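Local coordinates for protein AGR_C_1268p (Agrobacterium tumefaciens str. C58, PDB 2GHS) that probably acts as a metal-dependent gluconolactonase of the SMP-30/regucalcin family, folded as a beta-propeller and binding one divalent metal cation per subunit, at residues A146-T151 against S162-A167; E157-I163 against F175-P181; G280-L286 against I314-F320. All coordinates share one frame; numbering follows the deposited sequence. Where two conformers were deposited one is given.

Contact 1 (A146-T151 against S162-A167); sequences ALWIGT and SIYHVA
Tyr164 packs against Ile149 and Thr151 across an antiparallel beta hairpin of the propeller, formed by strands 147-153 and 161-167. Its CB lies 4.1 Å from Ile149 CG2. With CG beside its own backbone N (chi1 -58°), the ring runs along the neighbouring strand. CD1 then passes the carbonyl O of Ile149, which sits at the ring edge. Further out, CE1 meets Thr151 OG1 at 3.8 Å, also at the edge, and Thr151 CG2. The tip, OH, hydrogen-bonds to OE2 of Glu128, a potassium ligand. Thr151 OG1 hydrogen-bonds to the same oxygen, which places both hydroxyls in the second shell of the potassium site seen in the crystal.

The backbones are joined at the Leu147-Val166 and Ile149-Tyr164 hydrogen-bonded pairs. The Tyr164 N to Ile149 O bond is 2.8 Å and almost straight at 179°. Ile149 CG2 lies beside Val166 CG2, both side chains pointing the same way. The other face carries Trp148, Ile163 and His165. The Trp148 and His165 rings meet rim to rim with planes at 62°. Trp148 NE1 hydrogen-bonds to Gly213 O and His165 NE2 to Thr212 O. Ala146 CB sits 3.4 Å from His165 NE2.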
loop_
_atom_site.group_PDB
_atom_site.type_symbol
_atom_site.label_atom_id
_atom_site.label_comp_id
_atom_site.label_asym_id
_atom_site.label_seq_id
_atom_site.Cartn_x
_atom_site.Cartn_y
_atom_site.Cartn_z
ATOM N N ALA A 146 -11.883 10.414 0.704
ATOM C CA ALA A 146 -11.300 10.391 -0.645
ATOM C C ALA A 146 -10.089 9.466 -0.698
ATOM O O ALA A 146 -9.325 9.309 0.287
ATOM C CB ALA A 146 -10.871 11.782 -1.031
ATOM N N LEU A 147 -9.946 8.813 -1.855
ATOM C CA LEU A 147 -8.830 7.884 -2.114
ATOM C C LEU A 147 -7.735 8.668 -2.839
ATOM O O LEU A 147 -8.037 9.446 -3.732
ATOM C CB LEU A 147 -9.329 6.755 -3.039
ATOM C CG LEU A 147 -8.276 5.767 -3.573
ATOM C CD1 LEU A 147 -7.750 4.884 -2.437
ATOM C CD2 LEU A 147 -8.878 4.868 -4.725
ATOM N N TRP A 148 -6.477 8.402 -2.501
ATOM C CA TRP A 148 -5.358 8.736 -3.367
ATOM C C TRP A 148 -4.912 7.403 -4.004
ATOM O O TRP A 148 -4.669 6.403 -3.306
ATOM C CB TRP A 148 -4.195 9.348 -2.602
ATOM C CG TRP A 148 -4.301 10.788 -2.237
ATOM C CD1 TRP A 148 -5.438 11.505 -1.932
ATOM C CD2 TRP A 148 -3.219 11.677 -2.023
ATOM N NE1 TRP A 148 -5.116 12.786 -1.588
ATOM C CE2 TRP A 148 -3.762 12.914 -1.631
ATOM C CE3 TRP A 148 -1.827 11.555 -2.135
ATOM C CZ2 TRP A 148 -2.968 14.025 -1.356
ATOM C CZ3 TRP A 148 -1.050 12.665 -1.853
ATOM C CH2 TRP A 148 -1.627 13.877 -1.486
ATOM N N ILE A 149 -4.727 7.412 -5.314
ATOM C CA ILE A 149 -4.320 6.235 -6.018
ATOM C C ILE A 149 -3.295 6.572 -7.104
ATOM O O ILE A 149 -3.489 7.512 -7.878
ATOM C CB ILE A 149 -5.569 5.509 -6.606
ATOM C CG1 ILE A 149 -5.170 4.238 -7.369
ATOM C CG2 ILE A 149 -6.363 6.407 -7.516
ATOM C CD1 ILE A 149 -4.631 3.147 -6.489
ATOM N N GLY A 150 -2.220 5.791 -7.123
ATOM C CA GLY A 150 -1.169 5.870 -8.108
ATOM C C GLY A 150 -1.353 4.963 -9.297
ATOM O O GLY A 150 -1.913 3.849 -9.196
ATOM N N THR A 151 -0.854 5.419 -10.441
ATOM C CA THR A 151 -0.798 4.578 -11.634
ATOM C C THR A 151 0.634 4.603 -12.188
ATOM O O THR A 151 1.450 5.470 -11.795
ATOM C CB THR A 151 -1.721 5.058 -12.723
ATOM O OG1 THR A 151 -1.290 6.356 -13.142
ATOM C CG2 THR A 151 -3.172 5.054 -12.259
ATOM N N SER A 162 0.996 8.710 -12.560
ATOM C CA SER A 162 0.358 9.839 -11.895
ATOM C C SER A 162 -0.227 9.404 -10.543
ATOM O O SER A 162 -0.332 8.204 -10.263
ATOM C CB SER A 162 -0.799 10.341 -12.752
ATOM O OG SER A 162 -0.332 10.704 -14.046
ATOM N N ILE A 163 -0.605 10.389 -9.747
ATOM C CA ILE A 163 -1.381 10.200 -8.523
ATOM C C ILE A 163 -2.665 10.977 -8.702
ATOM O O ILE A 163 -2.661 12.169 -9.053
ATOM C CB ILE A 163 -0.639 10.607 -7.254
ATOM C CG1 ILE A 163 0.529 9.640 -7.077
ATOM C CG2 ILE A 163 -1.553 10.563 -6.041
ATOM C CD1 ILE A 163 1.465 9.983 -5.918
ATOM N N TYR A 164 -3.757 10.254 -8.483
ATOM C CA TYR A 164 -5.121 10.812 -8.541
ATOM C C TYR A 164 -5.826 10.813 -7.198
ATOM O O TYR A 164 -5.567 9.964 -6.351
ATOM C CB TYR A 164 -5.990 9.983 -9.488
ATOM C CG TYR A 164 -5.475 9.887 -10.924
ATOM C CD1 TYR A 164 -4.558 8.925 -11.280
ATOM C CD2 TYR A 164 -5.909 10.753 -11.901
ATOM C CE1 TYR A 164 -4.100 8.813 -12.581
ATOM C CE2 TYR A 164 -5.451 10.660 -13.192
ATOM C CZ TYR A 164 -4.548 9.672 -13.528
ATOM O OH TYR A 164 -4.095 9.586 -14.849
ATOM N N HIS A 165 -6.771 11.750 -7.074
ATOM C CA HIS A 165 -7.692 11.880 -5.954
ATOM C C HIS A 165 -9.041 11.465 -6.459
ATOM O O HIS A 165 -9.450 11.908 -7.550
ATOM C CB HIS A 165 -7.681 13.351 -5.575
ATOM C CG HIS A 165 -8.657 13.769 -4.527
ATOM N ND1 HIS A 165 -9.962 14.111 -4.810
ATOM C CD2 HIS A 165 -8.472 14.058 -3.213
ATOM C CE1 HIS A 165 -10.551 14.538 -3.701
ATOM N NE2 HIS A 165 -9.670 14.514 -2.717
ATOM N N VAL A 166 -9.711 10.604 -5.696
ATOM C CA VAL A 166 -11.053 10.111 -6.064
ATOM C C VAL A 166 -12.009 10.383 -4.894
ATOM O O VAL A 166 -11.791 9.916 -3.789
ATOM C CB VAL A 166 -11.041 8.637 -6.381
ATOM C CG1 VAL A 166 -12.381 8.257 -6.977
ATOM C CG2 VAL A 166 -9.886 8.281 -7.358
ATOM N N ALA A 167 -13.047 11.169 -5.154
ATOM C CA ALA A 167 -14.057 11.429 -4.144
ATOM C C ALA A 167 -15.420 11.384 -4.789
ATOM O O ALA A 167 -15.676 12.092 -5.767
ATOM C CB ALA A 167 -13.833 12.742 -3.540
#

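Contact 2 (E157-I163 against F175-P181); sequences ETGAGSI and FADISIP
Gly159 N donates to Ser179 OG at 2.9 Å, with an N-H...O angle of 163°. Ser179 OG lies opposite its own carbonyl carbon (chi1 -61°), which turns it to the tip of the type II turn Glu157-Ala160. Thr158 CG2 also touches this oxygen. Water 1 donates to both Glu157 O and Ser179 O, at 2.7 Å from the first. The turn is thus tied to 175-181 by one direct bond and one water bridge.

Beyond the turn the two segments pair as antiparallel strands. Ile178 N donates to Gly161 O at 3.0 Å, but from well above the carbonyl plane. The return bond from Gly161 N to Ile178 O is weak. Ile163 and Phe175 form the next hydrogen-bonded pair, and Phe175 N lies on a lone pair of Ile163 O. The register slips by one residue between these pairs, a beta bulge, and the chain turns a corner at Asp177. Asp177 CA makes a CA-H...O contact with Gly159 O.

The apolar side is built on Ile163. Its CD1 meets Ile178 CD1 at 3.8 Å, the two side chains crossing at a slant. Its CG1 packs on Pro181 CB at 3.9 Å, and its CB lies at the edge of the Phe175 ring. Phe195 of the next strand touches Ile163, Phe175 and Ile178. Pro181 O accepts from Asn137, a predicted substrate-binding residue. Backbone groups, one serine hydroxyl and a water therefore fix the turn end, while apolar contacts link the hairpin to a chain segment bordering the probable active site.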
loop_
_atom_site.group_PDB
_atom_site.type_symbol
_atom_site.label_atom_id
_atom_site.label_comp_id
_atom_site.label_asym_id
_atom_site.label_seq_id
_atom_site.Cartn_x
_atom_site.Cartn_y
_atom_site.Cartn_z
ATOM N N GLU A 157 7.833 2.700 -17.288
ATOM C CA GLU A 157 8.287 3.693 -18.223
ATOM C C GLU A 157 8.445 5.049 -17.528
ATOM O O GLU A 157 7.585 5.479 -16.762
ATOM C CB GLU A 157 7.271 3.789 -19.368
ATOM C CG GLU A 157 7.264 2.553 -20.296
ATOM C CD GLU A 157 6.237 1.475 -19.930
ATOM O OE1 GLU A 157 5.860 1.347 -18.742
ATOM O OE2 GLU A 157 5.807 0.728 -20.854
ATOM N N THR A 158 9.549 5.730 -17.795
ATOM C CA THR A 158 9.864 6.944 -17.062
ATOM C C THR A 158 8.746 7.964 -17.172
ATOM O O THR A 158 8.365 8.366 -18.265
ATOM C CB THR A 158 11.180 7.556 -17.517
ATOM O OG1 THR A 158 12.210 6.584 -17.354
ATOM C CG2 THR A 158 11.499 8.750 -16.669
ATOM N N GLY A 159 8.241 8.414 -16.023
ATOM C CA GLY A 159 7.242 9.468 -16.018
ATOM C C GLY A 159 5.841 9.148 -16.503
ATOM O O GLY A 159 5.021 10.059 -16.671
ATOM N N ALA A 160 5.538 7.868 -16.727
ATOM C CA ALA A 160 4.256 7.489 -17.325
ATOM C C ALA A 160 3.109 7.514 -16.324
ATOM O O ALA A 160 1.917 7.482 -16.700
ATOM C CB ALA A 160 4.370 6.083 -17.974
ATOM N N GLY A 161 3.461 7.519 -15.050
ATOM C CA GLY A 161 2.454 7.451 -13.972
ATOM C C GLY A 161 2.027 8.789 -13.380
ATOM O O GLY A 161 2.591 9.833 -13.669
ATOM N N SER A 162 0.996 8.710 -12.560
ATOM C CA SER A 162 0.358 9.839 -11.895
ATOM C C SER A 162 -0.227 9.404 -10.543
ATOM O O SER A 162 -0.332 8.204 -10.263
ATOM C CB SER A 162 -0.799 10.341 -12.752
ATOM O OG SER A 162 -0.332 10.704 -14.046
ATOM N N ILE A 163 -0.605 10.389 -9.747
ATOM C CA ILE A 163 -1.381 10.200 -8.523
ATOM C C ILE A 163 -2.665 10.977 -8.702
ATOM O O ILE A 163 -2.661 12.169 -9.053
ATOM C CB ILE A 163 -0.639 10.607 -7.254
ATOM C CG1 ILE A 163 0.529 9.640 -7.077
ATOM C CG2 ILE A 163 -1.553 10.563 -6.041
ATOM C CD1 ILE A 163 1.465 9.983 -5.918
ATOM N N PHE A 175 -0.726 14.732 -9.165
ATOM C CA PHE A 175 0.708 14.725 -9.466
ATOM C C PHE A 175 0.954 13.928 -10.724
ATOM O O PHE A 175 0.362 12.860 -10.920
ATOM C CB PHE A 175 1.507 14.162 -8.271
ATOM C CG PHE A 175 1.330 14.962 -7.024
ATOM C CD1 PHE A 175 1.914 16.213 -6.925
ATOM C CD2 PHE A 175 0.565 14.498 -5.980
ATOM C CE1 PHE A 175 1.715 16.985 -5.806
ATOM C CE2 PHE A 175 0.366 15.293 -4.841
ATOM C CZ PHE A 175 0.951 16.528 -4.784
ATOM N N ALA A 176 1.802 14.453 -11.593
ATOM C CA ALA A 176 2.125 13.797 -12.855
ATOM C C ALA A 176 3.600 13.421 -12.929
ATOM O O ALA A 176 4.403 13.742 -12.040
ATOM C CB ALA A 176 1.784 14.707 -13.996
ATOM N N ASP A 177 3.958 12.727 -14.003
ATOM C CA ASP A 177 5.350 12.468 -14.348
ATOM C C ASP A 177 6.045 11.659 -13.272
ATOM O O ASP A 177 7.185 11.912 -12.951
ATOM C CB ASP A 177 6.102 13.781 -14.588
ATOM C CG ASP A 177 5.518 14.601 -15.748
ATOM O OD1 ASP A 177 5.035 14.024 -16.761
ATOM O OD2 ASP A 177 5.544 15.847 -15.635
ATOM N N ILE A 178 5.346 10.661 -12.729
ATOM C CA ILE A 178 5.908 9.771 -11.708
ATOM C C ILE A 178 6.114 8.387 -12.327
ATOM O O ILE A 178 5.191 7.820 -12.921
ATOM C CB ILE A 178 4.956 9.651 -10.484
ATOM C CG1 ILE A 178 4.838 10.992 -9.770
ATOM C CG2 ILE A 178 5.416 8.519 -9.485
ATOM C CD1 ILE A 178 3.638 11.080 -8.839
ATOM N N SER A 179 7.296 7.806 -12.143
ATOM C CA SER A 179 7.547 6.494 -12.736
ATOM C C SER A 179 6.899 5.348 -11.940
ATOM O O SER A 179 6.314 4.449 -12.539
ATOM C CB SER A 179 9.048 6.263 -12.881
ATOM O OG SER A 179 9.651 7.245 -13.753
ATOM N N ILE A 180 7.080 5.364 -10.616
ATOM C CA ILE A 180 6.510 4.354 -9.728
ATOM C C ILE A 180 5.985 5.065 -8.488
ATOM O O ILE A 180 6.747 5.348 -7.537
ATOM C CB ILE A 180 7.500 3.251 -9.303
ATOM C CG1 ILE A 180 8.155 2.584 -10.540
ATOM C CG2 ILE A 180 6.793 2.214 -8.403
ATOM C CD1 ILE A 180 9.362 1.772 -10.184
ATOM N N PRO A 181 4.679 5.354 -8.484
ATOM C CA PRO A 181 4.131 6.014 -7.287
ATOM C C PRO A 181 4.065 5.090 -6.113
ATOM O O PRO A 181 3.764 3.904 -6.253
ATOM C CB PRO A 181 2.738 6.473 -7.734
ATOM C CG PRO A 181 2.390 5.581 -8.825
ATOM C CD PRO A 181 3.623 5.107 -9.496
HETATM O O HOH W 1 5.667 4.604 -15.083
#

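Contact 3 (G280-L286 against I314-F320); sequences GPDASRL and IEVKGRF
Phe320 lays one ring face over Ala283 CB, a CH-pi contact with the methyl carbon 4.0 Å from the ring centroid and shifted toward the rim. The edge of the same ring points into the type I turn Gly280-Ala283. There CE1 comes to 3.3 Å from Gly280 O, which lies in the ring plane, and CZ approaches Pro281 O. A chi1 of -61° swings the ring back to this turn. Ala283 CB also rests against the backbone at Gly318 and Arg319.

Two backbone bonds follow. Gly318 N donates to Ala283 O at 2.9 Å, and Val316 N to Ser284 O at 3.0 Å. Ser284 and Arg285 form a classic beta bulge opposite Ile279.

Arg285 was modelled in two conformers, so the contacts of its tip are not constant. In one of them NH1 donates to Ser284 O, from the face opposite Val316 N. There it also lies near Glu315 CG and reaches Glu315 OE2 through water 2. Lys317 NZ forms a salt bridge with Glu315 OE2 on its syn lone pair. Water 3 bridges Leu286 N and Ile314 O. Inside, Val316 CG1 packs on Leu286 CB at 4.2 Å, and Trp244 and Phe278 touch Val316.

The contact joins the start of strand 285-290 to the C-terminal loop, away from the annotated sites. Its hold is mixed: backbone bonds and apolar packing within, and the Lys317-Glu315 salt bridge on the exposed side.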
loop_
_atom_site.group_PDB
_atom_site.type_symbol
_atom_site.label_atom_id
_atom_site.label_comp_id
_atom_site.label_asym_id
_atom_site.label_seq_id
_atom_site.Cartn_x
_atom_site.Cartn_y
_atom_site.Cartn_z
ATOM N N GLY A 280 -5.053 -6.205 13.608
ATOM C CA GLY A 280 -5.435 -6.546 14.950
ATOM C C GLY A 280 -6.447 -5.598 15.574
ATOM O O GLY A 280 -6.688 -4.497 15.060
ATOM N N PRO A 281 -7.041 -6.020 16.685
ATOM C CA PRO A 281 -8.167 -5.298 17.251
ATOM C C PRO A 281 -7.859 -3.914 17.737
ATOM O O PRO A 281 -8.796 -3.106 17.870
ATOM C CB PRO A 281 -8.641 -6.199 18.406
ATOM C CG PRO A 281 -7.580 -7.169 18.621
ATOM C CD PRO A 281 -6.793 -7.295 17.374
ATOM N N ASP A 282 -6.595 -3.623 18.024
ATOM C CA ASP A 282 -6.250 -2.267 18.429
ATOM C C ASP A 282 -5.383 -1.519 17.390
ATOM O O ASP A 282 -4.737 -0.538 17.723
ATOM C CB ASP A 282 -5.517 -2.313 19.759
ATOM C CG ASP A 282 -6.397 -2.792 20.908
ATOM O OD1 ASP A 282 -7.642 -2.571 20.871
ATOM O OD2 ASP A 282 -5.827 -3.361 21.874
ATOM N N ALA A 283 -5.356 -2.011 16.147
ATOM C CA ALA A 283 -4.465 -1.495 15.090
ATOM C C ALA A 283 -3.024 -1.470 15.622
ATOM O O ALA A 283 -2.287 -0.537 15.351
ATOM C CB ALA A 283 -4.897 -0.102 14.620
ATOM N N SER A 284 -2.664 -2.473 16.434
ATOM C CA SER A 284 -1.369 -2.445 17.155
ATOM C C SER A 284 -0.313 -3.449 16.706
ATOM O O SER A 284 0.709 -3.616 17.399
ATOM C CB SER A 284 -1.590 -2.580 18.659
ATOM O OG SER A 284 -2.151 -3.852 18.944
ATOM N N ARG A 285 -0.583 -4.137 15.588
ATOM C CA ARG A 285 0.372 -5.035 14.954
ATOM C C ARG A 285 0.630 -4.609 13.526
ATOM O O ARG A 285 -0.195 -3.896 12.916
ATOM C CB ARG A 285 -0.156 -6.478 14.944
ATOM C CG ARG A 285 -0.679 -6.951 16.258
ATOM C CD ARG A 285 0.424 -7.129 17.268
ATOM N NE ARG A 285 -0.152 -7.605 18.525
ATOM C CZ ARG A 285 -0.345 -6.878 19.621
ATOM N NH1 ARG A 285 0.051 -5.598 19.726
ATOM N NH2 ARG A 285 -0.904 -7.465 20.651
ATOM N N LEU A 286 1.770 -5.036 12.979
ATOM C CA LEU A 286 2.138 -4.607 11.646
ATOM C C LEU A 286 2.322 -5.801 10.724
ATOM O O LEU A 286 3.201 -6.628 10.945
ATOM C CB LEU A 286 3.384 -3.719 11.674
ATOM C CG LEU A 286 3.532 -2.830 10.441
ATOM C CD1 LEU A 286 2.525 -1.666 10.436
ATOM C CD2 LEU A 286 4.952 -2.327 10.279
ATOM N N ILE A 314 6.989 -6.602 16.994
ATOM C CA ILE A 314 6.884 -5.380 17.818
ATOM C C ILE A 314 5.508 -4.759 17.758
ATOM O O ILE A 314 4.724 -4.929 16.825
ATOM C CB ILE A 314 7.946 -4.318 17.417
ATOM C CG1 ILE A 314 7.766 -3.918 15.943
ATOM C CG2 ILE A 314 9.364 -4.831 17.703
ATOM C CD1 ILE A 314 7.547 -2.509 15.760
ATOM N N GLU A 315 5.200 -3.989 18.788
ATOM C CA GLU A 315 3.971 -3.260 18.820
ATOM C C GLU A 315 4.070 -1.979 18.005
ATOM O O GLU A 315 5.124 -1.324 17.985
ATOM C CB GLU A 315 3.602 -2.888 20.246
ATOM C CG GLU A 315 2.137 -2.444 20.350
ATOM C CD GLU A 315 1.880 -1.267 21.267
ATOM O OE1 GLU A 315 2.780 -0.390 21.464
ATOM O OE2 GLU A 315 0.761 -1.262 21.845
ATOM N N VAL A 316 2.958 -1.623 17.356
ATOM C CA VAL A 316 2.802 -0.318 16.749
ATOM C C VAL A 316 1.542 0.364 17.292
ATOM O O VAL A 316 0.649 -0.291 17.845
ATOM C CB VAL A 316 2.761 -0.425 15.226
ATOM C CG1 VAL A 316 4.072 -0.953 14.704
ATOM C CG2 VAL A 316 1.617 -1.342 14.794
ATOM N N LYS A 317 1.482 1.687 17.220
ATOM C CA LYS A 317 0.297 2.394 17.633
ATOM C C LYS A 317 -0.307 2.911 16.331
ATOM O O LYS A 317 -0.052 4.036 15.931
ATOM C CB LYS A 317 0.631 3.556 18.582
ATOM C CG LYS A 317 1.413 3.223 19.838
ATOM C CD LYS A 317 0.567 2.547 20.882
ATOM C CE LYS A 317 1.284 2.461 22.261
ATOM N NZ LYS A 317 0.866 1.245 23.021
ATOM N N GLY A 318 -1.117 2.090 15.682
ATOM C CA GLY A 318 -1.691 2.441 14.405
ATOM C C GLY A 318 -3.087 3.030 14.439
ATOM O O GLY A 318 -3.588 3.460 15.481
ATOM N N ARG A 319 -3.685 3.101 13.247
ATOM C CA ARG A 319 -5.057 3.545 13.073
ATOM C C ARG A 319 -5.669 2.781 11.926
ATOM O O ARG A 319 -4.998 2.477 10.937
ATOM C CB ARG A 319 -5.147 5.027 12.762
ATOM C CG ARG A 319 -4.159 5.529 11.767
ATOM C CD ARG A 319 -4.476 7.005 11.332
ATOM N NE ARG A 319 -3.268 7.816 11.450
ATOM C CZ ARG A 319 -2.579 8.365 10.445
ATOM N NH1 ARG A 319 -2.979 8.263 9.185
ATOM N NH2 ARG A 319 -1.466 9.045 10.735
ATOM N N PHE A 320 -6.942 2.461 12.073
ATOM C CA PHE A 320 -7.630 1.777 11.016
ATOM C C PHE A 320 -7.880 2.725 9.857
ATOM O O PHE A 320 -7.989 3.929 10.026
ATOM C CB PHE A 320 -8.941 1.199 11.493
ATOM C CG PHE A 320 -8.795 0.170 12.622
ATOM C CD1 PHE A 320 -8.023 -0.967 12.445
ATOM C CD2 PHE A 320 -9.449 0.330 13.821
ATOM C CE1 PHE A 320 -7.893 -1.906 13.444
ATOM C CE2 PHE A 320 -9.342 -0.629 14.825
ATOM C CZ PHE A 320 -8.551 -1.752 14.613
HETATM O O HOH W 2 -0.329 -3.555 21.802
HETATM O O HOH W 3 3.497 -6.324 14.878
#

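Overall arrangement
Contacts 1 and 2 are neighbours, with centres about 12 Å apart. They share Ser162, Ile163 and strand 161-167, which lies between strands 147-153 and 170-186 in one antiparallel sheet. Their segments alternate along the chain. They also touch: Pro181 CG packs on Thr151 O and Gly150 CA, and Trp148 CH2 on Phe175 CE2. Contact 3 comes later in the chain. It lies at a different sheet, which contains strands 273-279, 285-290 and 309-311. Its centre is about 25 Å from that of contact 1 and about 31 Å from that of contact 2. The first two contacts border the predicted substrate-binding residues, whereas contact 3 lies on the far side of the chain's centre from contact 2.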